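Local coordinates for protein porin (Acinetobacter baumannii AB307-0294, PDB 5DL7) that forms a calcium-binding beta-barrel in the outer membrane and probably acts as a porin that passes small molecules, perhaps including vanillate, across it, at residues G57-T62 with F68-L73; Y106-I111 with R140-T145; V166-Q171 with I175-V180; G202-L207 with R211-H216; Y374-P377 with G383-M386. One frame throughout, in Å; residues are numbered along the deposited sequence.

Interaction 1: residues G57-T62 with F68-L73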
# COMPACT_ATOMS: atom_id res chain seq x y z
N GLY A 57 -7.47 -16.88 -8.42
CA GLY A 57 -7.21 -18.09 -9.18
C GLY A 57 -6.16 -17.69 -10.27
O GLY A 57 -6.31 -16.64 -10.89
N GLN A 58 -5.11 -18.51 -10.51
CA GLN A 58 -4.14 -18.23 -11.56
C GLN A 58 -3.84 -19.51 -12.26
O GLN A 58 -3.34 -20.37 -11.56
CB GLN A 58 -2.86 -17.54 -10.91
CG GLN A 58 -3.10 -16.41 -10.00
CD GLN A 58 -1.88 -15.91 -9.26
OE1 GLN A 58 -1.87 -15.77 -8.06
NE2 GLN A 58 -0.90 -15.52 -9.98
N SER A 59 -4.26 -19.72 -13.54
CA SER A 59 -4.09 -20.94 -14.22
C SER A 59 -2.57 -21.04 -14.64
O SER A 59 -1.84 -20.12 -14.52
CB SER A 59 -4.93 -21.13 -15.45
OG SER A 59 -4.36 -20.23 -16.40
N GLY A 60 -2.13 -22.25 -14.96
CA GLY A 60 -0.85 -22.37 -15.67
C GLY A 60 -1.13 -22.07 -17.14
O GLY A 60 -2.22 -21.58 -17.53
N TYR A 61 -0.19 -22.46 -17.99
CA TYR A 61 -0.23 -22.13 -19.40
C TYR A 61 -0.45 -23.30 -20.26
O TYR A 61 0.05 -24.42 -20.00
CB TYR A 61 1.11 -21.35 -19.68
CG TYR A 61 1.18 -20.00 -19.18
CD1 TYR A 61 0.66 -18.92 -19.95
CD2 TYR A 61 1.79 -19.67 -17.96
CE1 TYR A 61 0.76 -17.65 -19.55
CE2 TYR A 61 1.92 -18.39 -17.55
CZ TYR A 61 1.44 -17.33 -18.36
OH TYR A 61 1.57 -16.06 -17.94
N THR A 62 -1.22 -23.13 -21.36
CA THR A 62 -1.39 -24.15 -22.33
C THR A 62 0.01 -24.54 -23.00
O THR A 62 0.96 -23.76 -23.03
CB THR A 62 -2.51 -23.90 -23.48
OG1 THR A 62 -2.28 -22.66 -24.10
CG2 THR A 62 -3.93 -23.72 -22.96
N PHE A 68 -1.23 -20.12 -23.28
CA PHE A 68 -2.30 -19.15 -22.87
C PHE A 68 -2.82 -19.55 -21.52
O PHE A 68 -2.81 -20.71 -21.15
CB PHE A 68 -3.39 -19.15 -23.86
CG PHE A 68 -2.99 -18.61 -25.19
CD1 PHE A 68 -2.83 -17.23 -25.36
CD2 PHE A 68 -2.69 -19.46 -26.24
CE1 PHE A 68 -2.39 -16.75 -26.60
CE2 PHE A 68 -2.36 -18.97 -27.47
CZ PHE A 68 -2.20 -17.62 -27.65
N GLY A 69 -3.26 -18.60 -20.77
CA GLY A 69 -3.98 -18.89 -19.57
C GLY A 69 -4.86 -17.73 -19.10
O GLY A 69 -5.12 -16.79 -19.85
N VAL A 70 -5.39 -17.88 -17.89
CA VAL A 70 -6.38 -16.91 -17.36
C VAL A 70 -6.21 -16.79 -15.87
O VAL A 70 -5.89 -17.78 -15.20
CB VAL A 70 -7.76 -17.35 -17.82
CG1 VAL A 70 -8.09 -18.76 -17.39
CG2 VAL A 70 -8.81 -16.45 -17.17
N ASP A 71 -6.41 -15.63 -15.30
CA ASP A 71 -6.35 -15.44 -13.85
C ASP A 71 -7.75 -14.70 -13.52
O ASP A 71 -8.36 -14.05 -14.34
CB ASP A 71 -5.32 -14.49 -13.35
CG ASP A 71 -3.79 -14.91 -13.66
OD1 ASP A 71 -3.63 -16.13 -13.79
OD2 ASP A 71 -2.84 -14.00 -13.80
N VAL A 72 -8.21 -14.88 -12.32
CA VAL A 72 -9.47 -14.32 -11.90
C VAL A 72 -9.31 -13.82 -10.45
O VAL A 72 -8.61 -14.46 -9.60
CB VAL A 72 -10.56 -15.24 -12.10
CG1 VAL A 72 -10.40 -16.42 -11.23
CG2 VAL A 72 -11.96 -14.68 -11.70
N LEU A 73 -9.96 -12.69 -10.11
CA LEU A 73 -9.98 -12.22 -8.73
C LEU A 73 -11.54 -11.94 -8.47
O LEU A 73 -12.02 -11.05 -9.08
CB LEU A 73 -9.22 -11.03 -8.62
CG LEU A 73 -9.07 -10.37 -7.27
CD1 LEU A 73 -8.37 -11.28 -6.23
CD2 LEU A 73 -8.46 -9.01 -7.42
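F68 O accepts a hydrogen bond from T62 N at 2.9 Å and, more weakly, the CA-H of Y61, with Y61 CA 3.4 Å away. This grip lies near the turn of the beta hairpin formed by strands 46-58 and 66-79 in the wall of the OprD-family barrel. T62 also uses its hydroxyl: F68 N donates to T62 OG1 at 2.9 Å, so one threonine holds both backbone polar atoms of F68. S59 works the same way on V70. Its N-H reaches V70 O, while V70 N donates to S59 OG at 3.0 Å along an almost straight line (172°). With chi1 at 71°, OG lies between the backbone N and the carbonyl carbon of S59, and this places it against the second strand in the place that S59 O would probably take in a regular ladder. Regular pairing resumes at G57 and V72, where a reciprocal pair of bonds joins the backbones. Between these bonds and those of S59, in the non-hydrogen-bonded pair Q58 and D71, D71 OD1 lies against Q58 CA (3.1 Å) and Q58 CB (3.3 Å). The same oxygen forms a salt bridge with K114 of strand 105-117. K114 also binds S59 O and makes a cation-pi contact with Y61, whose OH bonds to E121. Towards the turn, the F68 ring presents its edge to T62, with F68 CD2 3.9 Å from T62 OG1.

Interaction 2: residues Y106-I111 with R140-T145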
# COMPACT_ATOMS: atom_id res chain seq x y z
N TYR A 106 -21.17 -5.24 -1.44
CA TYR A 106 -20.62 -4.92 -2.71
C TYR A 106 -19.80 -6.04 -3.21
O TYR A 106 -19.02 -6.70 -2.40
CB TYR A 106 -19.83 -3.65 -2.76
CG TYR A 106 -18.44 -3.50 -2.00
CD1 TYR A 106 -18.35 -3.71 -0.62
CD2 TYR A 106 -17.30 -3.01 -2.67
CE1 TYR A 106 -17.08 -3.47 0.06
CE2 TYR A 106 -16.03 -2.76 -2.03
CZ TYR A 106 -16.00 -3.03 -0.59
OH TYR A 106 -14.84 -2.70 0.03
N GLY A 107 -19.86 -6.23 -4.53
CA GLY A 107 -19.24 -7.39 -5.16
C GLY A 107 -18.53 -6.99 -6.44
O GLY A 107 -18.96 -5.99 -7.02
N LYS A 108 -17.43 -7.68 -6.90
CA LYS A 108 -16.75 -7.26 -8.10
C LYS A 108 -15.79 -8.34 -8.56
O LYS A 108 -15.42 -9.26 -7.72
CB LYS A 108 -15.99 -5.95 -8.03
CG LYS A 108 -15.29 -5.71 -6.69
CD LYS A 108 -14.45 -4.51 -6.62
CE LYS A 108 -14.03 -4.19 -5.22
NZ LYS A 108 -13.19 -3.00 -5.12
N ILE A 109 -15.62 -8.45 -9.83
CA ILE A 109 -14.83 -9.57 -10.38
C ILE A 109 -13.81 -8.97 -11.34
O ILE A 109 -14.18 -8.12 -12.20
CB ILE A 109 -15.61 -10.71 -10.96
CG1 ILE A 109 -14.67 -11.76 -11.61
CG2 ILE A 109 -16.52 -10.29 -12.12
CD1 ILE A 109 -15.38 -13.06 -11.85
N GLY A 110 -12.52 -9.36 -11.25
CA GLY A 110 -11.50 -9.08 -12.25
C GLY A 110 -10.97 -10.26 -12.98
O GLY A 110 -10.89 -11.30 -12.43
N ILE A 111 -10.87 -10.17 -14.26
CA ILE A 111 -10.40 -11.30 -15.09
C ILE A 111 -9.18 -10.84 -15.91
O ILE A 111 -9.15 -9.70 -16.36
CB ILE A 111 -11.42 -11.61 -16.16
CG1 ILE A 111 -12.82 -11.68 -15.53
CG2 ILE A 111 -11.04 -12.84 -16.87
CD1 ILE A 111 -13.18 -13.03 -15.02
N ARG A 140 -7.22 -1.82 2.64
CA ARG A 140 -8.64 -1.89 3.02
C ARG A 140 -9.17 -3.27 2.81
O ARG A 140 -8.40 -4.26 2.96
CB ARG A 140 -9.45 -0.65 2.52
CG ARG A 140 -9.02 0.69 3.01
CD ARG A 140 -9.24 0.93 4.50
NE ARG A 140 -8.77 2.26 4.82
CZ ARG A 140 -7.54 2.67 5.03
NH1 ARG A 140 -6.50 1.83 4.98
NH2 ARG A 140 -7.24 3.96 5.17
N LEU A 141 -10.43 -3.48 2.46
CA LEU A 141 -10.96 -4.76 2.45
C LEU A 141 -10.47 -5.55 1.25
O LEU A 141 -10.28 -6.73 1.33
CB LEU A 141 -12.49 -4.70 2.49
CG LEU A 141 -13.20 -6.01 2.67
CD1 LEU A 141 -12.91 -6.55 4.12
CD2 LEU A 141 -14.74 -5.92 2.50
N PHE A 142 -10.48 -4.93 0.08
CA PHE A 142 -10.14 -5.53 -1.20
C PHE A 142 -9.05 -4.75 -1.84
O PHE A 142 -8.95 -3.55 -1.69
CB PHE A 142 -11.41 -5.46 -2.13
CG PHE A 142 -12.56 -6.17 -1.59
CD1 PHE A 142 -12.48 -7.50 -1.15
CD2 PHE A 142 -13.86 -5.67 -1.60
CE1 PHE A 142 -13.55 -8.23 -0.64
CE2 PHE A 142 -14.88 -6.41 -1.08
CZ PHE A 142 -14.76 -7.71 -0.65
N PRO A 143 -8.28 -5.37 -2.75
CA PRO A 143 -7.20 -4.67 -3.45
C PRO A 143 -7.74 -3.68 -4.47
O PRO A 143 -8.72 -3.97 -5.10
CB PRO A 143 -6.49 -5.83 -4.24
CG PRO A 143 -7.39 -6.93 -4.30
CD PRO A 143 -8.31 -6.81 -3.06
N GLN A 144 -7.09 -2.56 -4.60
CA GLN A 144 -7.17 -1.70 -5.80
C GLN A 144 -6.76 -2.47 -7.01
O GLN A 144 -5.78 -3.25 -6.98
CB GLN A 144 -6.33 -0.51 -5.52
CG GLN A 144 -6.40 0.56 -6.50
CD GLN A 144 -5.27 1.60 -6.19
OE1 GLN A 144 -4.14 1.19 -5.84
NE2 GLN A 144 -5.52 2.83 -6.43
N THR A 145 -7.52 -2.29 -8.13
CA THR A 145 -7.12 -2.91 -9.34
C THR A 145 -7.09 -1.88 -10.49
O THR A 145 -7.69 -0.85 -10.42
CB THR A 145 -7.91 -4.18 -9.79
OG1 THR A 145 -9.24 -3.86 -10.17
CG2 THR A 145 -7.92 -5.28 -8.65
O HOH W 1 -12.07 -1.79 0.62
O HOH W 2 -10.83 -3.05 -6.58
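The aromatic contact pairs Y106 with F142: the edge of the phenylalanine is directed at the face of the tyrosine in an offset edge-to-face stack, centroids 5.1 Å apart and planes at 63°. F142 CD2 comes to 3.5 Å from Y106 CZ, and F142 CE2 lies above the tyrosine ring towards its rim. Apolar packing extends the patch: L141 CD2 approaches Y106 CE1 obliquely at 4.2 Å, and K108 CE touches F142 CD2 at 3.9 Å, its chain extended beyond CG. I109 lies on the barrel surface, whereas Y106 and K108 are buried on the other side of strand 105-117. Segment 140-145, part of the connection between strands 134-135 and 145-147, is therefore probably a loop folded into the barrel, as in OprD-family channels. Water completes the contact at two points. One molecule donates to Y106 OH and accepts from L141 N, each at 3.0 Å; the same hydroxyl is also bonded to L93 O. A second accepts from K108 NZ at 2.8 Å and lies 2.7 Å from P143 O. K108 NZ also donates to S174 O and R172 O.

Interaction 3: residues V166-Q171 with I175-V180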
# COMPACT_ATOMS: atom_id res chain seq x y z
N VAL A 166 -2.13 1.35 -18.43
CA VAL A 166 -3.43 1.18 -17.89
C VAL A 166 -4.27 2.46 -18.12
O VAL A 166 -3.67 3.55 -18.24
CB VAL A 166 -3.41 0.92 -16.31
CG1 VAL A 166 -2.77 -0.48 -16.10
CG2 VAL A 166 -2.75 1.96 -15.51
N ASP A 167 -5.55 2.25 -18.22
CA ASP A 167 -6.38 3.44 -18.45
C ASP A 167 -7.55 3.53 -17.49
O ASP A 167 -8.30 4.41 -17.72
CB ASP A 167 -6.90 3.47 -19.88
CG ASP A 167 -7.72 2.28 -20.27
OD1 ASP A 167 -7.96 1.30 -19.54
OD2 ASP A 167 -7.96 2.23 -21.52
N GLU A 168 -7.80 2.60 -16.55
CA GLU A 168 -8.87 2.81 -15.59
C GLU A 168 -8.37 2.14 -14.31
O GLU A 168 -7.54 1.22 -14.40
CB GLU A 168 -10.16 2.08 -16.08
CG GLU A 168 -10.60 2.47 -17.41
CD GLU A 168 -11.94 1.76 -17.70
OE1 GLU A 168 -11.95 0.57 -18.06
OE2 GLU A 168 -12.91 2.39 -17.24
N VAL A 169 -8.99 2.53 -13.23
CA VAL A 169 -8.70 2.05 -11.89
C VAL A 169 -10.01 1.68 -11.22
O VAL A 169 -11.03 2.42 -11.39
CB VAL A 169 -7.90 3.11 -11.09
CG1 VAL A 169 -8.65 4.41 -10.84
CG2 VAL A 169 -7.43 2.51 -9.73
N ARG A 170 -10.06 0.55 -10.45
CA ARG A 170 -11.22 0.34 -9.63
C ARG A 170 -10.75 0.39 -8.16
O ARG A 170 -10.00 -0.50 -7.75
CB ARG A 170 -11.81 -1.01 -9.97
CG ARG A 170 -13.02 -1.35 -9.09
CD ARG A 170 -14.03 -2.28 -9.66
NE ARG A 170 -13.50 -3.56 -10.11
CZ ARG A 170 -14.20 -4.41 -10.83
NH1 ARG A 170 -15.46 -4.06 -11.17
NH2 ARG A 170 -13.70 -5.57 -11.24
N GLN A 171 -11.16 1.39 -7.49
CA GLN A 171 -10.69 1.70 -6.12
C GLN A 171 -11.15 0.56 -5.19
O GLN A 171 -12.13 -0.12 -5.42
CB GLN A 171 -11.08 3.01 -5.62
CG GLN A 171 -10.72 4.21 -6.52
CD GLN A 171 -9.14 4.43 -6.60
OE1 GLN A 171 -8.35 3.56 -6.28
NE2 GLN A 171 -8.76 5.53 -7.33
N ILE A 175 -17.26 -0.46 -6.66
CA ILE A 175 -17.55 -1.45 -7.64
C ILE A 175 -17.30 -0.98 -9.06
O ILE A 175 -17.44 -1.86 -10.00
CB ILE A 175 -18.95 -2.02 -7.60
CG1 ILE A 175 -20.05 -0.95 -7.83
CG2 ILE A 175 -19.28 -2.62 -6.23
CD1 ILE A 175 -21.52 -1.40 -7.74
N ARG A 176 -17.08 0.29 -9.25
CA ARG A 176 -16.94 0.85 -10.68
C ARG A 176 -15.45 1.16 -11.08
O ARG A 176 -14.68 1.59 -10.20
CB ARG A 176 -17.64 2.22 -10.68
CG ARG A 176 -19.14 2.17 -10.37
CD ARG A 176 -19.85 3.50 -10.58
NE ARG A 176 -19.16 4.55 -9.81
CZ ARG A 176 -18.40 5.56 -10.30
NH1 ARG A 176 -18.28 5.84 -11.60
NH2 ARG A 176 -17.83 6.40 -9.45
N TYR A 177 -15.09 0.88 -12.31
CA TYR A 177 -13.87 1.47 -12.88
C TYR A 177 -14.03 2.87 -13.17
O TYR A 177 -15.09 3.27 -13.71
CB TYR A 177 -13.43 0.71 -14.13
CG TYR A 177 -12.67 -0.47 -13.83
CD1 TYR A 177 -11.28 -0.22 -13.56
CD2 TYR A 177 -13.20 -1.64 -13.70
CE1 TYR A 177 -10.52 -1.21 -13.27
CE2 TYR A 177 -12.36 -2.75 -13.41
CZ TYR A 177 -11.06 -2.46 -13.20
OH TYR A 177 -9.94 -3.29 -12.83
N THR A 178 -13.04 3.68 -12.86
CA THR A 178 -13.06 5.11 -13.04
C THR A 178 -11.71 5.48 -13.70
O THR A 178 -10.80 4.63 -13.88
CB THR A 178 -13.28 5.84 -11.74
OG1 THR A 178 -12.32 5.43 -10.70
CG2 THR A 178 -14.70 5.53 -11.08
N ASP A 179 -11.53 6.73 -14.08
CA ASP A 179 -10.28 7.12 -14.73
C ASP A 179 -9.12 7.15 -13.71
O ASP A 179 -9.27 7.55 -12.49
CB ASP A 179 -10.43 8.49 -15.40
CG ASP A 179 -11.29 8.42 -16.66
OD1 ASP A 179 -11.68 7.39 -17.15
OD2 ASP A 179 -11.60 9.46 -17.12
N VAL A 180 -7.96 6.81 -14.20
CA VAL A 180 -6.75 6.93 -13.36
C VAL A 180 -6.48 8.45 -13.06
O VAL A 180 -6.88 9.33 -13.79
CB VAL A 180 -5.49 6.24 -14.02
CG1 VAL A 180 -5.82 4.79 -14.33
CG2 VAL A 180 -5.16 6.86 -15.42
O HOH W 3 -13.10 3.24 -8.80
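A single antiparallel bridge joins V169 to T178 through two backbone bonds, V169 N to T178 O and T178 N to V169 O, both 2.8 Å, while the segments as a whole run 134° apart. Beside it, R170 and Y177 carry the largest side-chain contact. R170 CB lies 3.5 Å from the centroid of the Y177 ring, 11° off the normal, a CH-pi contact over the face. The arginine chain then bends at chi3, which brings its guanidinium back along the ring: Y177 CE2 lies over the centre of the guanidinium face, with the two planes 36° apart. At the edge of that group R170 NH1 donates to I175 O at 3.2 Å, arriving from above the carbonyl plane, while NH2 bonds to I109 O. Y177 OH is bonded to D126 and T145, which fixes the far end of the ring. E168 OE2 lies 3.6 Å from Y177 CB, and V180 CG1 packs 4.2 Å from V169 CB. A water accepts from Q171 N, donates to R176 O, 2.7 Å away, and is also bonded to T178 OG1. The contact thus folds the loop after strand 159-170 of the OprD-family barrel back on that strand, whose backbone is bonded to strand 145-147 through T145 and R147 and to strand 198-206 through F198; Y106 of strand 105-117 touches I175.

Interaction 4: residues G202-L207 with R211-H216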
# COMPACT_ATOMS: atom_id res chain seq x y z
N GLY A 202 10.32 -0.61 -16.33
CA GLY A 202 11.63 -0.62 -15.69
C GLY A 202 12.01 -2.05 -15.36
O GLY A 202 11.59 -3.03 -16.00
N GLY A 203 12.81 -2.15 -14.38
CA GLY A 203 13.35 -3.46 -14.03
C GLY A 203 13.80 -3.59 -12.58
O GLY A 203 14.06 -2.62 -11.90
N SER A 204 14.00 -4.83 -12.17
CA SER A 204 14.47 -5.20 -10.82
C SER A 204 15.56 -6.28 -10.98
O SER A 204 15.29 -7.27 -11.65
CB SER A 204 13.20 -5.74 -10.06
OG SER A 204 13.63 -6.25 -8.80
N TYR A 205 16.72 -6.02 -10.42
CA TYR A 205 17.84 -6.89 -10.55
C TYR A 205 18.18 -7.47 -9.21
O TYR A 205 18.43 -6.75 -8.23
CB TYR A 205 19.01 -6.07 -10.96
CG TYR A 205 20.22 -6.87 -11.25
CD1 TYR A 205 20.15 -8.08 -11.87
CD2 TYR A 205 21.49 -6.45 -10.91
CE1 TYR A 205 21.33 -8.87 -12.14
CE2 TYR A 205 22.65 -7.16 -11.30
CZ TYR A 205 22.54 -8.39 -11.79
OH TYR A 205 23.65 -9.15 -12.14
N GLN A 206 18.24 -8.83 -9.14
CA GLN A 206 18.48 -9.44 -7.84
C GLN A 206 19.88 -9.88 -7.68
O GLN A 206 20.28 -10.79 -8.43
CB GLN A 206 17.44 -10.60 -7.64
CG GLN A 206 17.51 -11.30 -6.25
CD GLN A 206 16.95 -10.52 -5.06
OE1 GLN A 206 15.79 -10.18 -5.03
NE2 GLN A 206 17.82 -10.24 -4.05
N LEU A 207 20.67 -9.28 -6.80
CA LEU A 207 22.02 -9.74 -6.37
C LEU A 207 21.95 -10.78 -5.28
O LEU A 207 20.81 -11.22 -4.89
CB LEU A 207 22.93 -8.60 -5.90
CG LEU A 207 22.85 -7.46 -6.90
CD1 LEU A 207 23.75 -6.32 -6.39
CD2 LEU A 207 23.37 -8.08 -8.19
N ARG A 211 18.67 -6.19 -3.89
CA ARG A 211 17.85 -6.05 -5.10
C ARG A 211 18.00 -4.61 -5.46
O ARG A 211 17.77 -3.71 -4.59
CB ARG A 211 16.44 -6.43 -4.79
CG ARG A 211 15.42 -6.14 -5.91
CD ARG A 211 13.99 -6.62 -5.58
NE ARG A 211 13.38 -5.77 -4.53
CZ ARG A 211 12.06 -5.59 -4.36
NH1 ARG A 211 11.24 -6.42 -5.02
NH2 ARG A 211 11.59 -4.83 -3.37
N LEU A 212 18.14 -4.29 -6.74
CA LEU A 212 18.26 -2.88 -7.26
C LEU A 212 17.11 -2.69 -8.25
O LEU A 212 16.81 -3.60 -9.01
CB LEU A 212 19.56 -2.72 -8.04
CG LEU A 212 20.82 -3.08 -7.37
CD1 LEU A 212 22.04 -2.75 -8.27
CD2 LEU A 212 21.07 -2.58 -5.98
N ARG A 213 16.36 -1.56 -8.25
CA ARG A 213 15.19 -1.36 -9.00
C ARG A 213 15.27 0.08 -9.59
O ARG A 213 15.74 1.05 -8.96
CB ARG A 213 13.97 -1.45 -8.15
CG ARG A 213 13.82 -2.84 -7.49
CD ARG A 213 12.48 -3.01 -6.88
NE ARG A 213 12.43 -2.15 -5.70
CZ ARG A 213 11.29 -1.78 -5.03
NH1 ARG A 213 10.13 -2.19 -5.48
NH2 ARG A 213 11.28 -1.08 -3.86
N ALA A 214 14.68 0.18 -10.79
CA ALA A 214 14.62 1.47 -11.53
C ALA A 214 13.34 1.39 -12.36
O ALA A 214 13.14 0.48 -13.11
CB ALA A 214 15.83 1.73 -12.37
N TYR A 215 12.56 2.47 -12.29
CA TYR A 215 11.36 2.55 -13.12
C TYR A 215 11.13 4.01 -13.54
O TYR A 215 11.51 4.98 -12.85
CB TYR A 215 10.07 2.12 -12.36
CG TYR A 215 10.10 0.67 -11.94
CD1 TYR A 215 9.73 -0.33 -12.78
CD2 TYR A 215 10.57 0.41 -10.65
CE1 TYR A 215 9.93 -1.69 -12.42
CE2 TYR A 215 10.73 -0.94 -10.26
CZ TYR A 215 10.43 -1.90 -11.14
OH TYR A 215 10.59 -3.21 -10.69
N HIS A 216 10.49 4.16 -14.66
CA HIS A 216 9.96 5.42 -15.19
C HIS A 216 8.43 5.30 -15.38
O HIS A 216 7.95 4.28 -15.77
CB HIS A 216 10.63 5.83 -16.55
CG HIS A 216 9.89 6.93 -17.27
ND1 HIS A 216 9.96 8.25 -16.89
CD2 HIS A 216 8.97 6.87 -18.26
CE1 HIS A 216 9.15 8.96 -17.64
NE2 HIS A 216 8.60 8.18 -18.53
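R211 reaches across to Q206 and S204 within the tight beta hairpin of strands 198-206 and 210-219, neighbours in the barrel wall that run 173° apart. Its CB lies 3.8 Å from Q206 OE1. CG, anti to the arginine's own N (chi1 172°), continues to S204 OG at 3.4 Å, and R211 CD comes still nearer to that S204 OG, at 3.3 Å. A bend at chi3, about the CG-CD bond, directs NE to N231 of strand 223-235. R213 CD sits over the centre of the guanidinium face, and R211 NH2 in turn lies over the R213 guanidinium, so the two groups overlap along one strand. Two hydrogen-bonded pairs, G203 with A214 and Y205 with L212, hold the backbones, the shortest bond being Y205 N to L212 O at 2.8 Å. Y205 and L212 belong to the other face, where L207 CD1, from just beyond the strand, meets L212 CD1 at 4.4 Å on the surface. At the far end of the pairing, the ring of Y215 lies obliquely against G202 and G203: Y215 CD1 lies 3.5 Å from G202 CA, and Y215 OH reaches S204 CB at 3.7 Å.

Interaction 5: residues Y374-P377 with G383-M386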
# COMPACT_ATOMS: atom_id res chain seq x y z
N TYR A 374 -0.79 -12.65 14.87
CA TYR A 374 -0.63 -14.03 15.13
C TYR A 374 -1.23 -14.86 14.03
O TYR A 374 -2.42 -14.63 13.67
CB TYR A 374 -1.31 -14.44 16.43
CG TYR A 374 -1.17 -15.88 16.79
CD1 TYR A 374 0.09 -16.47 16.97
CD2 TYR A 374 -2.27 -16.69 16.94
CE1 TYR A 374 0.23 -17.81 17.21
CE2 TYR A 374 -2.07 -18.05 17.19
CZ TYR A 374 -0.81 -18.54 17.34
OH TYR A 374 -0.77 -19.86 17.64
N LYS A 375 -0.39 -15.71 13.47
CA LYS A 375 -0.87 -16.70 12.46
C LYS A 375 -0.63 -18.09 12.92
O LYS A 375 0.47 -18.45 13.20
CB LYS A 375 -0.14 -16.50 11.14
CG LYS A 375 -0.21 -15.23 10.33
CD LYS A 375 0.19 -15.72 8.90
CE LYS A 375 0.04 -17.25 8.78
NZ LYS A 375 -0.43 -17.72 7.47
N ILE A 376 -1.68 -18.87 13.03
CA ILE A 376 -1.61 -20.18 13.56
C ILE A 376 -0.67 -21.10 12.67
O ILE A 376 -0.83 -21.13 11.51
CB ILE A 376 -3.02 -20.81 13.67
CG1 ILE A 376 -3.71 -20.11 14.78
CG2 ILE A 376 -2.99 -22.33 13.90
CD1 ILE A 376 -5.18 -20.29 14.85
N PRO A 377 0.39 -21.73 13.28
CA PRO A 377 1.46 -22.28 12.44
C PRO A 377 1.17 -23.78 12.07
O PRO A 377 1.71 -24.19 11.05
CB PRO A 377 2.70 -22.19 13.36
CG PRO A 377 2.15 -22.29 14.73
CD PRO A 377 0.89 -21.44 14.63
N GLY A 383 -3.37 -21.44 9.12
CA GLY A 383 -3.83 -20.44 8.15
C GLY A 383 -4.70 -19.30 8.72
O GLY A 383 -5.05 -18.38 7.97
N LEU A 384 -5.17 -19.42 9.98
CA LEU A 384 -6.02 -18.47 10.58
C LEU A 384 -5.05 -17.40 11.11
O LEU A 384 -4.03 -17.78 11.64
CB LEU A 384 -6.86 -19.03 11.70
CG LEU A 384 -7.72 -18.01 12.48
CD1 LEU A 384 -8.86 -17.50 11.65
CD2 LEU A 384 -8.30 -18.83 13.59
N GLY A 385 -5.34 -16.14 10.87
CA GLY A 385 -4.47 -15.06 11.31
C GLY A 385 -5.28 -14.01 11.98
O GLY A 385 -6.47 -13.75 11.59
N MET A 386 -4.65 -13.27 12.88
CA MET A 386 -5.35 -12.17 13.50
C MET A 386 -4.33 -11.03 13.76
O MET A 386 -3.16 -11.33 13.93
CB MET A 386 -6.02 -12.71 14.70
CG MET A 386 -5.30 -13.27 15.82
SD MET A 386 -6.41 -14.64 16.55
CE MET A 386 -6.06 -16.09 15.61
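Y374 and M386 form an antiparallel hydrogen-bonded pair, with Y374 N to M386 O at 2.9 Å and M386 N to Y374 O at 2.7 Å. The ladder continues past the non-hydrogen-bonded pair K375 and G385 to I376 N, which donates to L384 O at 2.9 Å. These are the last rungs of the beta hairpin of strands 363-375 and 384-395 in the barrel wall, just before its short turn. At the turn's end G383 adopts a positive phi (99°), a conformation easy for glycine. Beside the close K375 pair, Y374 O receives a CA-H contact from G385 CA at 3.2 Å.

On the face of Y374 and M386 the two side chains lie side by side, pointing the same way. The methionine chain bends at chi2 and chi3 and thereby brings its methyl to the edge of the tyrosine ring, near its plane, with M386 CE 4.1 Å from Y374 CD2. I376 and L384 likewise run alongside one another; L384 also packs on V413 and Y415 of strand 406-418. A bound detergent molecule lies about 7 Å from the M386 side chain, consistent with this part of the wall facing lipid. The two apolar pairs meet through methyl groups: I376 CD1 touches L384 CD2 at 3.7 Å and stands 4.4 Å from M386 CE.

How the interactions relate
Along the chain the five contacts follow in series, none overlapping or crossing. Interaction 1 closes the short turn between strands 46-58 and 66-79. Interaction 2 closes a longer excursion, bringing the 140-145 loop back to strand 105-117, and touches interaction 1 where L73 O meets G110 N at 2.8 Å. Interaction 3 closes a tight bend after strand 159-170 and abuts interaction 2 through a probable hydrogen bond from R170 N to T145 O, 2.7 Å; their centres lie 11 Å apart. Interaction 4 closes the hairpin of strands 198-206 and 210-219, the first of which neighbours strand 159-170 in the wall. Interaction 5 closes the hairpin of strands 363-375 and 384-395; like interaction 4 it touches none of the others.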